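Long-range contacts in glutaminase 1 (Escherichia coli, PDB 1U60), which catalyses the hydrolysis of L-glutamine to L-glutamate and ammonium: residues Pro111-Val116 with Leu235-Met240; Ala74-Asp79 with Ser125-Glu130; Ala42-Thr47 with Leu200-Leu205; Gln143-Gly148 with Thr221-Leu226. All blocks are in the same frame, centred on the assembly; numbering follows the deposited sequence.

Contact 1. Residues Pro111-Val116 with Leu235-Met240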
loop_
_atom_site.group_PDB
_atom_site.type_symbol
_atom_site.label_atom_id
_atom_site.label_comp_id
_atom_site.label_asym_id
_atom_site.label_seq_id
_atom_site.Cartn_x
_atom_site.Cartn_y
_atom_site.Cartn_z
ATOM N N PRO A 111 6.608 -2.227 16.415
ATOM C CA PRO A 111 7.247 -1.535 15.291
ATOM C C PRO A 111 6.440 -1.402 14.003
ATOM O O PRO A 111 6.869 -0.636 13.125
ATOM C CB PRO A 111 8.547 -2.348 15.086
ATOM C CG PRO A 111 8.211 -3.691 15.549
ATOM C CD PRO A 111 7.308 -3.476 16.731
ATOM N N LEU A 112 5.305 -2.079 13.897
ATOM C CA LEU A 112 4.375 -1.997 12.778
ATOM C C LEU A 112 4.811 -2.532 11.461
ATOM O O LEU A 112 4.031 -3.243 10.838
ATOM C CB LEU A 112 3.831 -0.573 12.536
ATOM C CG LEU A 112 2.713 0.012 13.426
ATOM C CD1 LEU A 112 1.674 0.931 12.674
ATOM C CD2 LEU A 112 2.157 -0.869 14.445
ATOM N N SER A 113 6.011 -2.189 10.996
ATOM C CA SER A 113 6.484 -2.612 9.662
ATOM C C SER A 113 7.909 -3.142 9.751
ATOM O O SER A 113 8.760 -2.463 10.344
ATOM C CB SER A 113 6.471 -1.452 8.651
ATOM O OG SER A 113 7.171 -1.814 7.435
ATOM N N PRO A 114 8.210 -4.280 9.117
ATOM C CA PRO A 114 9.617 -4.765 9.026
ATOM C C PRO A 114 10.505 -3.878 8.177
ATOM O O PRO A 114 11.687 -4.101 8.118
ATOM C CB PRO A 114 9.516 -6.118 8.312
ATOM C CG PRO A 114 8.081 -6.275 7.893
ATOM C CD PRO A 114 7.249 -5.195 8.481
ATOM N N LEU A 115 9.924 -2.892 7.513
ATOM C CA LEU A 115 10.675 -2.001 6.632
ATOM C C LEU A 115 11.000 -0.622 7.177
ATOM O O LEU A 115 11.623 0.129 6.479
ATOM C CB LEU A 115 10.047 -1.932 5.238
ATOM C CG LEU A 115 9.739 -3.248 4.559
ATOM C CD1 LEU A 115 9.211 -3.029 3.134
ATOM C CD2 LEU A 115 10.980 -4.198 4.512
ATOM N N VAL A 116 10.534 -0.264 8.388
ATOM C CA VAL A 116 11.115 0.879 9.075
ATOM C C VAL A 116 12.255 0.361 9.961
ATOM O O VAL A 116 12.370 -0.830 10.156
ATOM C CB VAL A 116 10.105 1.704 9.849
ATOM C CG1 VAL A 116 9.009 2.195 8.875
ATOM C CG2 VAL A 116 9.550 0.919 11.042
ATOM N N LEU A 235 6.139 -8.502 -0.850
ATOM C CA LEU A 235 5.712 -7.434 -1.750
ATOM C C LEU A 235 4.661 -6.504 -1.156
ATOM O O LEU A 235 4.699 -5.298 -1.416
ATOM C CB LEU A 235 5.198 -8.047 -3.067
ATOM C CG LEU A 235 6.222 -8.873 -3.885
ATOM C CD1 LEU A 235 5.669 -9.296 -5.189
ATOM C CD2 LEU A 235 7.562 -8.114 -4.098
ATOM N N ALA A 236 3.751 -7.045 -0.344
ATOM C CA ALA A 236 2.766 -6.228 0.338
ATOM C C ALA A 236 3.466 -5.266 1.287
ATOM O O ALA A 236 3.159 -4.056 1.304
ATOM C CB ALA A 236 1.785 -7.074 1.109
ATOM N N GLU A 237 4.422 -5.778 2.048
ATOM C CA GLU A 237 5.162 -4.926 2.977
ATOM C C GLU A 237 5.893 -3.811 2.219
ATOM O O GLU A 237 5.878 -2.640 2.676
ATOM C CB GLU A 237 6.156 -5.748 3.805
ATOM C CG GLU A 237 5.533 -6.795 4.788
ATOM C CD GLU A 237 5.029 -6.307 6.113
ATOM O OE1 GLU A 237 4.744 -5.081 6.288
ATOM O OE2 GLU A 237 4.882 -7.206 7.033
ATOM N N MET A 238 6.506 -4.160 1.090
ATOM C CA MET A 238 7.174 -3.184 0.244
ATOM C C MET A 238 6.164 -2.125 -0.254
ATOM O O MET A 238 6.473 -0.929 -0.213
ATOM C CB MET A 238 7.852 -3.857 -0.941
ATOM C CG MET A 238 9.143 -4.630 -0.534
ATOM S SD MET A 238 9.733 -5.756 -1.811
ATOM C CE MET A 238 10.245 -4.605 -3.089
ATOM N N MET A 239 4.986 -2.533 -0.717
ATOM C CA MET A 239 4.027 -1.551 -1.234
ATOM C C MET A 239 3.683 -0.572 -0.121
ATOM O O MET A 239 3.475 0.603 -0.401
ATOM C CB MET A 239 2.750 -2.223 -1.749
ATOM C CG MET A 239 1.770 -1.281 -2.498
ATOM S SD MET A 239 2.271 -0.707 -4.041
ATOM C CE MET A 239 2.467 -2.062 -4.893
ATOM N N MET A 240 3.594 -1.039 1.126
ATOM C CA MET A 240 3.105 -0.156 2.169
ATOM C C MET A 240 4.162 0.823 2.698
ATOM O O MET A 240 3.840 1.915 3.117
ATOM C CB MET A 240 2.508 -0.961 3.311
ATOM C CG MET A 240 1.398 -1.912 2.902
ATOM S SD MET A 240 -0.024 -1.250 2.050
ATOM C CE MET A 240 -0.580 0.012 3.286
HETATM O O HOH W 1 5.427 -2.554 5.568
#

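Contact 2. Residues Ala74-Asp79 with Ser125-Glu130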
loop_
_atom_site.group_PDB
_atom_site.type_symbol
_atom_site.label_atom_id
_atom_site.label_comp_id
_atom_site.label_asym_id
_atom_site.label_seq_id
_atom_site.Cartn_x
_atom_site.Cartn_y
_atom_site.Cartn_z
ATOM N N ALA A 74 12.485 -11.688 4.154
ATOM C CA ALA A 74 12.268 -12.930 3.396
ATOM C C ALA A 74 12.714 -14.134 4.244
ATOM O O ALA A 74 11.996 -15.134 4.375
ATOM C CB ALA A 74 12.973 -12.872 2.118
ATOM N N LEU A 75 13.871 -14.009 4.903
ATOM C CA LEU A 75 14.345 -15.082 5.771
ATOM C C LEU A 75 13.431 -15.327 6.967
ATOM O O LEU A 75 13.163 -16.473 7.343
ATOM C CB LEU A 75 15.793 -14.801 6.206
ATOM C CG LEU A 75 16.441 -15.909 6.998
ATOM C CD1 LEU A 75 16.370 -17.257 6.279
ATOM C CD2 LEU A 75 17.846 -15.500 7.288
ATOM N N ALA A 76 12.927 -14.252 7.577
ATOM C CA ALA A 76 12.064 -14.415 8.752
ATOM C C ALA A 76 10.811 -15.160 8.346
ATOM O O ALA A 76 10.305 -16.017 9.080
ATOM C CB ALA A 76 11.687 -13.101 9.326
ATOM N N LEU A 77 10.283 -14.858 7.166
ATOM C CA LEU A 77 9.102 -15.566 6.689
ATOM C C LEU A 77 9.370 -17.056 6.480
ATOM O O LEU A 77 8.540 -17.908 6.840
ATOM C CB LEU A 77 8.524 -14.923 5.420
ATOM C CG LEU A 77 7.833 -13.551 5.540
ATOM C CD1 LEU A 77 7.763 -12.895 4.191
ATOM C CD2 LEU A 77 6.448 -13.702 6.164
ATOM N N GLU A 78 10.536 -17.400 5.961
ATOM C CA GLU A 78 10.893 -18.791 5.758
ATOM C C GLU A 78 11.067 -19.476 7.108
ATOM O O GLU A 78 10.633 -20.635 7.278
ATOM C CB GLU A 78 12.199 -18.941 4.959
ATOM C CG GLU A 78 12.141 -18.419 3.530
ATOM C CD GLU A 78 11.180 -19.223 2.666
ATOM O OE1 GLU A 78 11.197 -20.480 2.766
ATOM O OE2 GLU A 78 10.376 -18.624 1.930
ATOM N N ASP A 79 11.647 -18.764 8.072
ATOM C CA ASP A 79 11.905 -19.309 9.418
ATOM C C ASP A 79 10.675 -19.496 10.292
ATOM O O ASP A 79 10.505 -20.558 10.888
ATOM C CB ASP A 79 12.868 -18.437 10.193
ATOM C CG ASP A 79 14.314 -18.628 9.795
ATOM O OD1 ASP A 79 14.650 -19.449 8.892
ATOM O OD2 ASP A 79 15.189 -17.902 10.311
ATOM N N SER A 125 16.186 -9.754 14.697
ATOM C CA SER A 125 16.215 -10.481 15.965
ATOM C C SER A 125 15.340 -11.740 15.978
ATOM O O SER A 125 15.529 -12.606 16.856
ATOM C CB SER A 125 15.743 -9.570 17.131
ATOM O OG SER A 125 14.314 -9.473 17.215
ATOM N N LEU A 126 14.388 -11.797 15.053
ATOM C CA LEU A 126 13.405 -12.891 14.891
ATOM C C LEU A 126 13.942 -14.102 14.136
ATOM O O LEU A 126 13.395 -15.195 14.296
ATOM C CB LEU A 126 12.146 -12.360 14.177
ATOM C CG LEU A 126 10.887 -13.222 14.064
ATOM C CD1 LEU A 126 10.462 -13.808 15.396
ATOM C CD2 LEU A 126 9.751 -12.438 13.418
ATOM N N ILE A 127 14.996 -13.918 13.331
ATOM C CA ILE A 127 15.674 -14.976 12.553
ATOM C C ILE A 127 16.097 -16.128 13.484
ATOM O O ILE A 127 16.535 -15.869 14.592
ATOM C CB ILE A 127 16.957 -14.256 11.837
ATOM C CG1 ILE A 127 16.440 -13.292 10.806
ATOM C CG2 ILE A 127 18.028 -15.167 11.223
ATOM C CD1 ILE A 127 15.360 -13.776 10.093
ATOM N N ASN A 128 15.961 -17.374 13.041
ATOM C CA ASN A 128 16.474 -18.513 13.824
ATOM C C ASN A 128 18.020 -18.458 13.864
ATOM O O ASN A 128 18.691 -18.293 12.845
ATOM C CB ASN A 128 16.091 -19.849 13.145
ATOM C CG ASN A 128 14.617 -20.216 13.241
ATOM O OD1 ASN A 128 14.174 -21.109 12.504
ATOM N ND2 ASN A 128 13.897 -19.642 14.178
ATOM N N ALA A 129 18.600 -18.584 15.043
ATOM C CA ALA A 129 20.062 -18.530 15.206
ATOM C C ALA A 129 20.442 -18.955 16.608
ATOM O O ALA A 129 19.819 -18.513 17.577
ATOM C CB ALA A 129 20.589 -17.108 14.988
ATOM N N GLU A 130 21.503 -19.744 16.715
ATOM C CA GLU A 130 22.018 -20.192 18.017
ATOM C C GLU A 130 22.898 -19.156 18.669
ATOM O O GLU A 130 23.078 -19.175 19.885
ATOM C CB GLU A 130 22.872 -21.449 17.820
ATOM C CG GLU A 130 22.042 -22.623 17.384
ATOM C CD GLU A 130 21.427 -23.326 18.566
ATOM O OE1 GLU A 130 22.098 -24.251 19.102
ATOM O OE2 GLU A 130 20.299 -22.933 18.971
HETATM O O HOH W 2 11.281 -21.462 13.884
#

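Contact 3. Residues Ala42-Thr47 with Leu200-Leu205. With EDO (1,2-ethanediol), chain I.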
loop_
_atom_site.group_PDB
_atom_site.type_symbol
_atom_site.label_atom_id
_atom_site.label_comp_id
_atom_site.label_asym_id
_atom_site.label_seq_id
_atom_site.Cartn_x
_atom_site.Cartn_y
_atom_site.Cartn_z
ATOM N N ALA A 42 22.852 4.077 -12.972
ATOM C CA ALA A 42 22.609 2.819 -13.657
ATOM C C ALA A 42 21.165 2.434 -13.530
ATOM O O ALA A 42 20.479 2.845 -12.571
ATOM C CB ALA A 42 23.505 1.726 -13.133
ATOM N N VAL A 43 20.716 1.672 -14.507
ATOM C CA VAL A 43 19.402 1.066 -14.464
ATOM C C VAL A 43 19.477 -0.307 -15.133
ATOM O O VAL A 43 20.253 -0.544 -16.085
ATOM C CB VAL A 43 18.340 1.965 -15.092
ATOM C CG1 VAL A 43 18.729 2.366 -16.518
ATOM C CG2 VAL A 43 17.002 1.317 -15.050
ATOM N N ALA A 44 18.711 -1.251 -14.605
ATOM C CA ALA A 44 18.734 -2.626 -15.121
ATOM C C ALA A 44 17.395 -3.327 -14.967
ATOM O O ALA A 44 16.664 -3.077 -14.041
ATOM C CB ALA A 44 19.815 -3.489 -14.413
ATOM N N ILE A 45 17.168 -4.303 -15.859
ATOM C CA ILE A 45 16.115 -5.284 -15.767
ATOM C C ILE A 45 16.755 -6.679 -15.693
ATOM O O ILE A 45 17.698 -7.001 -16.410
ATOM C CB ILE A 45 15.262 -5.257 -17.041
ATOM C CG1 ILE A 45 14.459 -3.970 -17.167
ATOM C CG2 ILE A 45 14.374 -6.482 -17.137
ATOM C CD1 ILE A 45 13.843 -3.725 -18.548
ATOM N N VAL A 46 16.223 -7.502 -14.787
ATOM C CA VAL A 46 16.466 -8.916 -14.800
ATOM C C VAL A 46 15.105 -9.605 -14.889
ATOM O O VAL A 46 14.256 -9.426 -14.028
ATOM C CB VAL A 46 17.241 -9.385 -13.580
ATOM C CG1 VAL A 46 17.364 -10.953 -13.648
ATOM C CG2 VAL A 46 18.634 -8.722 -13.562
ATOM N N THR A 47 14.887 -10.385 -15.948
ATOM C CA THR A 47 13.568 -10.996 -16.167
ATOM C C THR A 47 13.463 -12.313 -15.431
ATOM O O THR A 47 14.467 -12.885 -15.050
ATOM C CB THR A 47 13.278 -11.259 -17.675
ATOM O OG1 THR A 47 14.082 -12.344 -18.183
ATOM C CG2 THR A 47 13.669 -10.029 -18.518
ATOM N N LEU A 200 26.406 -4.231 -3.351
ATOM C CA LEU A 200 25.926 -4.889 -4.555
ATOM C C LEU A 200 25.788 -3.901 -5.704
ATOM O O LEU A 200 25.729 -2.688 -5.477
ATOM C CB LEU A 200 24.594 -5.589 -4.288
ATOM C CG LEU A 200 23.323 -4.746 -4.358
ATOM C CD1 LEU A 200 22.138 -5.707 -4.199
ATOM C CD2 LEU A 200 23.307 -3.537 -3.337
ATOM N N ASN A 201 25.731 -4.398 -6.947
ATOM C CA ASN A 201 25.562 -3.526 -8.082
ATOM C C ASN A 201 24.124 -3.520 -8.572
ATOM O O ASN A 201 23.246 -4.193 -8.005
ATOM C CB ASN A 201 26.534 -3.816 -9.219
ATOM C CG ASN A 201 26.405 -5.161 -9.777
ATOM O OD1 ASN A 201 25.293 -5.704 -9.925
ATOM N ND2 ASN A 201 27.570 -5.767 -10.135
ATOM N N THR A 202 23.873 -2.763 -9.602
ATOM C CA THR A 202 22.491 -2.562 -10.029
ATOM C C THR A 202 21.895 -3.853 -10.605
ATOM O O THR A 202 20.684 -4.090 -10.478
ATOM C CB THR A 202 22.422 -1.423 -11.004
ATOM O OG1 THR A 202 22.828 -0.215 -10.329
ATOM C CG2 THR A 202 20.979 -1.120 -11.472
ATOM N N ILE A 203 22.724 -4.649 -11.284
ATOM C CA ILE A 203 22.259 -5.933 -11.795
ATOM C C ILE A 203 21.895 -6.861 -10.651
ATOM O O ILE A 203 20.914 -7.587 -10.733
ATOM C CB ILE A 203 23.263 -6.493 -12.815
ATOM C CG1 ILE A 203 23.100 -5.676 -14.119
ATOM C CG2 ILE A 203 22.972 -7.937 -13.150
ATOM C CD1 ILE A 203 24.164 -5.873 -15.105
ATOM N N GLU A 204 22.730 -6.884 -9.613
ATOM C CA GLU A 204 22.458 -7.682 -8.429
ATOM C C GLU A 204 21.185 -7.247 -7.729
ATOM O O GLU A 204 20.379 -8.077 -7.334
ATOM C CB GLU A 204 23.659 -7.638 -7.506
ATOM C CG GLU A 204 24.793 -8.455 -8.135
ATOM C CD GLU A 204 26.180 -8.221 -7.518
ATOM O OE1 GLU A 204 26.401 -7.208 -6.785
ATOM O OE2 GLU A 204 27.067 -9.065 -7.851
ATOM N N LEU A 205 20.968 -5.933 -7.646
ATOM C CA LEU A 205 19.707 -5.427 -7.082
ATOM C C LEU A 205 18.505 -5.853 -7.893
ATOM O O LEU A 205 17.500 -6.297 -7.332
ATOM C CB LEU A 205 19.769 -3.931 -6.892
ATOM C CG LEU A 205 18.563 -3.219 -6.291
ATOM C CD1 LEU A 205 18.231 -3.880 -4.938
ATOM C CD2 LEU A 205 18.784 -1.734 -6.095
HETATM C C1 EDO I . 27.504 -7.666 -13.881
HETATM O O1 EDO I . 27.844 -6.259 -13.719
HETATM C C2 EDO I . 26.809 -8.241 -12.647
HETATM O O2 EDO I . 27.658 -8.460 -11.505
#

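Contact 4. Residues Gln143-Gly148 with Thr221-Leu226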
loop_
_atom_site.group_PDB
_atom_site.type_symbol
_atom_site.label_atom_id
_atom_site.label_comp_id
_atom_site.label_asym_id
_atom_site.label_seq_id
_atom_site.Cartn_x
_atom_site.Cartn_y
_atom_site.Cartn_z
ATOM N N GLN A 143 21.045 -12.964 1.367
ATOM C CA GLN A 143 21.362 -11.859 0.439
ATOM C C GLN A 143 22.077 -12.395 -0.820
ATOM O O GLN A 143 21.737 -12.057 -1.920
ATOM C CB GLN A 143 22.232 -10.769 1.095
ATOM C CG GLN A 143 21.657 -9.996 2.219
ATOM C CD GLN A 143 22.544 -8.839 2.636
ATOM O OE1 GLN A 143 23.563 -8.537 1.986
ATOM N NE2 GLN A 143 22.193 -8.208 3.749
ATOM N N GLN A 144 23.067 -13.273 -0.633
ATOM C CA GLN A 144 23.762 -13.863 -1.756
ATOM C C GLN A 144 22.855 -14.750 -2.616
ATOM O O GLN A 144 22.924 -14.714 -3.862
ATOM C CB GLN A 144 24.997 -14.643 -1.270
ATOM C CG GLN A 144 26.063 -13.756 -0.587
ATOM C CD GLN A 144 27.145 -14.548 0.146
ATOM O OE1 GLN A 144 26.947 -15.728 0.513
ATOM N NE2 GLN A 144 28.276 -13.871 0.440
ATOM N N GLN A 145 21.958 -15.501 -1.979
ATOM C CA GLN A 145 21.021 -16.328 -2.708
ATOM C C GLN A 145 20.041 -15.515 -3.538
ATOM O O GLN A 145 19.711 -15.905 -4.637
ATOM C CB GLN A 145 20.228 -17.197 -1.752
ATOM C CG GLN A 145 20.996 -18.302 -1.119
ATOM C CD GLN A 145 20.098 -19.110 -0.149
ATOM O OE1 GLN A 145 19.617 -18.574 0.877
ATOM N NE2 GLN A 145 19.907 -20.387 -0.452
ATOM N N LEU A 146 19.585 -14.408 -2.981
ATOM C CA LEU A 146 18.569 -13.564 -3.660
ATOM C C LEU A 146 19.149 -12.658 -4.740
ATOM O O LEU A 146 18.517 -12.481 -5.746
ATOM C CB LEU A 146 17.874 -12.703 -2.631
ATOM C CG LEU A 146 16.995 -13.454 -1.655
ATOM C CD1 LEU A 146 16.676 -12.514 -0.523
ATOM C CD2 LEU A 146 15.744 -13.917 -2.300
ATOM N N ALA A 147 20.352 -12.106 -4.522
ATOM C CA ALA A 147 20.922 -11.057 -5.374
ATOM C C ALA A 147 22.220 -11.421 -6.096
ATOM O O ALA A 147 22.567 -10.816 -7.114
ATOM C CB ALA A 147 21.145 -9.786 -4.554
ATOM N N GLY A 148 22.965 -12.382 -5.546
ATOM C CA GLY A 148 24.184 -12.827 -6.192
ATOM C C GLY A 148 25.289 -13.154 -5.227
ATOM O O GLY A 148 25.421 -12.544 -4.172
ATOM N N THR A 221 20.623 -18.229 -11.103
ATOM C CA THR A 221 21.228 -19.409 -10.507
ATOM C C THR A 221 20.267 -20.595 -10.625
ATOM O O THR A 221 20.641 -21.673 -10.208
ATOM C CB THR A 221 21.557 -19.185 -9.014
ATOM O OG1 THR A 221 20.366 -18.787 -8.303
ATOM C CG2 THR A 221 22.506 -18.017 -8.832
ATOM N N HIS A 222 19.033 -20.372 -11.107
ATOM C CA HIS A 222 18.029 -21.444 -11.318
ATOM C C HIS A 222 17.850 -22.217 -10.026
ATOM O O HIS A 222 17.995 -23.465 -9.991
ATOM C CB HIS A 222 18.451 -22.421 -12.451
ATOM C CG HIS A 222 18.916 -21.730 -13.695
ATOM N ND1 HIS A 222 20.238 -21.424 -13.930
ATOM C CD2 HIS A 222 18.232 -21.271 -14.772
ATOM C CE1 HIS A 222 20.344 -20.777 -15.080
ATOM N NE2 HIS A 222 19.144 -20.686 -15.617
ATOM N N LYS A 223 17.581 -21.486 -8.964
ATOM C CA LYS A 223 17.488 -22.059 -7.619
ATOM C C LYS A 223 16.308 -21.454 -6.879
ATOM O O LYS A 223 16.176 -20.217 -6.831
ATOM C CB LYS A 223 18.738 -21.769 -6.818
ATOM C CG LYS A 223 18.820 -22.514 -5.463
ATOM C CD LYS A 223 20.284 -22.721 -5.029
ATOM C CE LYS A 223 20.359 -23.733 -3.904
ATOM N NZ LYS A 223 21.321 -23.341 -2.824
ATOM N N ARG A 224 15.477 -22.311 -6.280
ATOM C CA ARG A 224 14.401 -21.825 -5.430
ATOM C C ARG A 224 14.967 -21.419 -4.095
ATOM O O ARG A 224 15.529 -22.247 -3.391
ATOM C CB ARG A 224 13.273 -22.844 -5.205
ATOM C CG ARG A 224 12.225 -22.247 -4.248
ATOM C CD ARG A 224 10.911 -22.969 -4.148
ATOM N NE ARG A 224 10.225 -22.998 -5.407
ATOM C CZ ARG A 224 9.515 -22.001 -5.880
ATOM N NH1 ARG A 224 9.420 -20.842 -5.214
ATOM N NH2 ARG A 224 8.934 -22.096 -7.050
ATOM N N VAL A 225 14.866 -20.134 -3.763
ATOM C CA VAL A 225 15.366 -19.564 -2.517
ATOM C C VAL A 225 14.223 -19.387 -1.527
ATOM O O VAL A 225 14.412 -19.581 -0.362
ATOM C CB VAL A 225 16.005 -18.176 -2.777
ATOM C CG1 VAL A 225 16.537 -17.524 -1.525
ATOM C CG2 VAL A 225 17.051 -18.276 -3.788
ATOM N N LEU A 226 13.058 -18.929 -1.994
ATOM C CA LEU A 226 11.905 -18.710 -1.140
ATOM C C LEU A 226 10.695 -19.557 -1.561
ATOM O O LEU A 226 10.550 -19.852 -2.730
ATOM C CB LEU A 226 11.495 -17.239 -1.213
ATOM C CG LEU A 226 12.613 -16.213 -1.037
ATOM C CD1 LEU A 226 12.030 -14.790 -1.246
ATOM C CD2 LEU A 226 13.296 -16.327 0.349
HETATM O O HOH W 3 20.726 -18.177 -5.724
#

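Contact 1. Residues Pro111-Val116 with Leu235-Met240
P114 lays the CG-CD edge of its ring across the carboxylate of E237, the two side chains crossing at about a right angle. The approach spans both oxygens: P114 CD lies 3.3 Å from E237 OE1 and 3.4 Å from E237 OE2. What bends the acid under the ring is its chi2 of -81°, since CG starts out beside the backbone N and only then does the chain turn. Next to this pair L115 reaches straight out, its CD1 tip coming to 3.4 Å from the carbonyl O of E237 and touching M238 at CG (4.0 Å from L115 CD1). No direct hydrogen bond joins 111-116 to 235-240; a water bridges them. The hydroxyl of S113, anti to its backbone N (chi1 169°), gives its proton to that water at 2.7 Å from OG, and the water spends both of its own on E237, at 2.9 Å from O and 2.7 Å from OE1. S113 OG also accepts from L115 N at 3.0 Å (157° at the hydrogen), an ST turn, so the hydroxyl accepts from the backbone while it donates to the water. L73 of helix 68-80 touches both P114 and E237, and Y252 of the second subunit packs on E237. L115 O accepts from K69 NZ, three residues beyond S66, a predicted substrate-binding residue and part of an S-x-x-K sequence as in the beta-lactamase clan. The E237 carboxylate is buried, takes a water proton at OE1 and has P114 carbons against it, surroundings that may raise its affinity for a proton.

Contact 2. Residues Ala74-Asp79 with Ser125-Glu130
Twisting chi2 of I127 to -40°, some way off staggered, swings CD1 over the backbone of helix 68-80, while D79 and N128 each hold CG anti to their own carbonyl carbon and so bring two flat groups together. The I127 methyl lands on the helix surface, with CD1 3.5 Å from A76 N and 3.8 Å from A76 CB. L75 crosses it at about a right angle, L75 CG being 3.9 Å from I127 CD1. One turn on, the D79 carboxylate and the N128 amide stack with planes 7° apart and the chains running in opposite directions; N128 OD1 stands 3.7 Å from D79 CG. The same pair is tied by a bond from N128 N to D79 OD2, 2.9 Å and 162° at the hydrogen, which meets the oxygen from above the carboxylate plane. A water bridges further out, donating to D79 O and accepting from N128 ND2, each at 3.2 Å. R138 of helix 132-147 makes a salt bridge with D79 OD2 and a hydrogen bond to N128 O. Held by an amide N-H and an arginine at one oxygen, D79 is most likely ionised, its charge offsetting that of R138 where helix 68-80 nears its end.

Contact 3. Residues Ala42-Thr47 with Leu200-Leu205
A42, A44 and V46 direct their CB atoms at the first turn of helix 202-213, and the small alanines let it come close. A42 CB meets the hydroxyl of T202, 3.5 Å from OG1. A44 CB touches two residues at once, lying 4.0 Å from T202 CG2 and 4.0 Å from I203 CG1. For T202 this follows from its torsion: the methyl is anti to the backbone N, so CG2 drops onto the strand backbone beside A44 while OG1 turns to A42. V46 CG2 reaches the helix backbone, 3.8 Å from I203 O. Behind these contacts a capping box fixes the turn. N201, with CG in the crowded place between backbone N and carbonyl carbon, accepts from E204 N at OD1 (2.8 Å, 166°), and E204 OE1 accepts from N201 N at 2.9 Å, met from above the carboxylate plane. R61 adds a salt bridge to E204 OE1. An ethanediol, probably from the crystallisation liquor, accepts from N201 ND2 at its O2, 3.0 Å away. Strand 42-47 lies between strands 52-56 and 274-279 of the antiparallel sheet; helix 202-213 covers one face, while V43 and I45 point away from it to helices 4-18 and 290-303.

Contact 4. Residues Gln143-Gly148 with Thr221-Leu226
The last turn of helix 132-147 runs past a short strand, with the closest backbone approach between CA of Q145 and CA of V225 at 6.5 Å. Helical bonding persists to G148 N, and the helix ends there, G148 being the first residue to leave helical angles, with phi 143°. In the other segment H222 and K223 both face N218, a G1 beta bulge in which H222 adopts a positive phi of 54°. Beyond strand 223-224, V225 carries most of its segment's share of the packing. Its CG1 is anti to the backbone N (chi1 180°), which points the two methyls to different parts of the helix: V225 CG1 lies 3.7 Å from Q145 CB and 3.8 Å from L146 CD2, whereas V225 CG2 sits 3.7 Å from the carbonyl O of Q145. The leucine pair extends this apolar patch inward, L146 CD2 meeting L226 CD1 at 4.0 Å with the chains crossing at about a right angle. L226 continues onto helix 68-80, and L146 onto L208 of helix 202-213. A water spans the polar side, donating to Q145 O at 2.7 Å and bonded to T221 OG1 at the same 2.7 Å. N218 ND2 also donates to Q145 O. R224 folds back within its own segment, NH1 giving a bond of 2.9 Å to L226 O in the guanidinium plane. The chemistry is therefore split: methyls pack on the inner side, and two donors grip a carbonyl in the helix's final turn, where the helix end would tend to strengthen it as an acceptor.

In the fold
Contact 3 opens first, at strand 42-47, and its loop of 152 residues holds contact 2 entirely, which runs from helix 68-80 to the end of helix 117-126. Before contact 2 closes, 111-116 starts contact 1, so these two cross. Contact 4 begins at 143-148, in series after contact 2; contact 3 then closes at 200-205, crossing both contact 1 and contact 4. Contact 4 ends at 221-226, nested within contact 1, which closes on helix 231-241. Contact 4 touches contacts 2 and 3; contact 1 touches none. Contacts 3, 4 and 2 thus run from the five-stranded sheet through helices 202-213 and 132-147 to helix 68-80, while contact 1 ties loop 111-116 to helix 231-241.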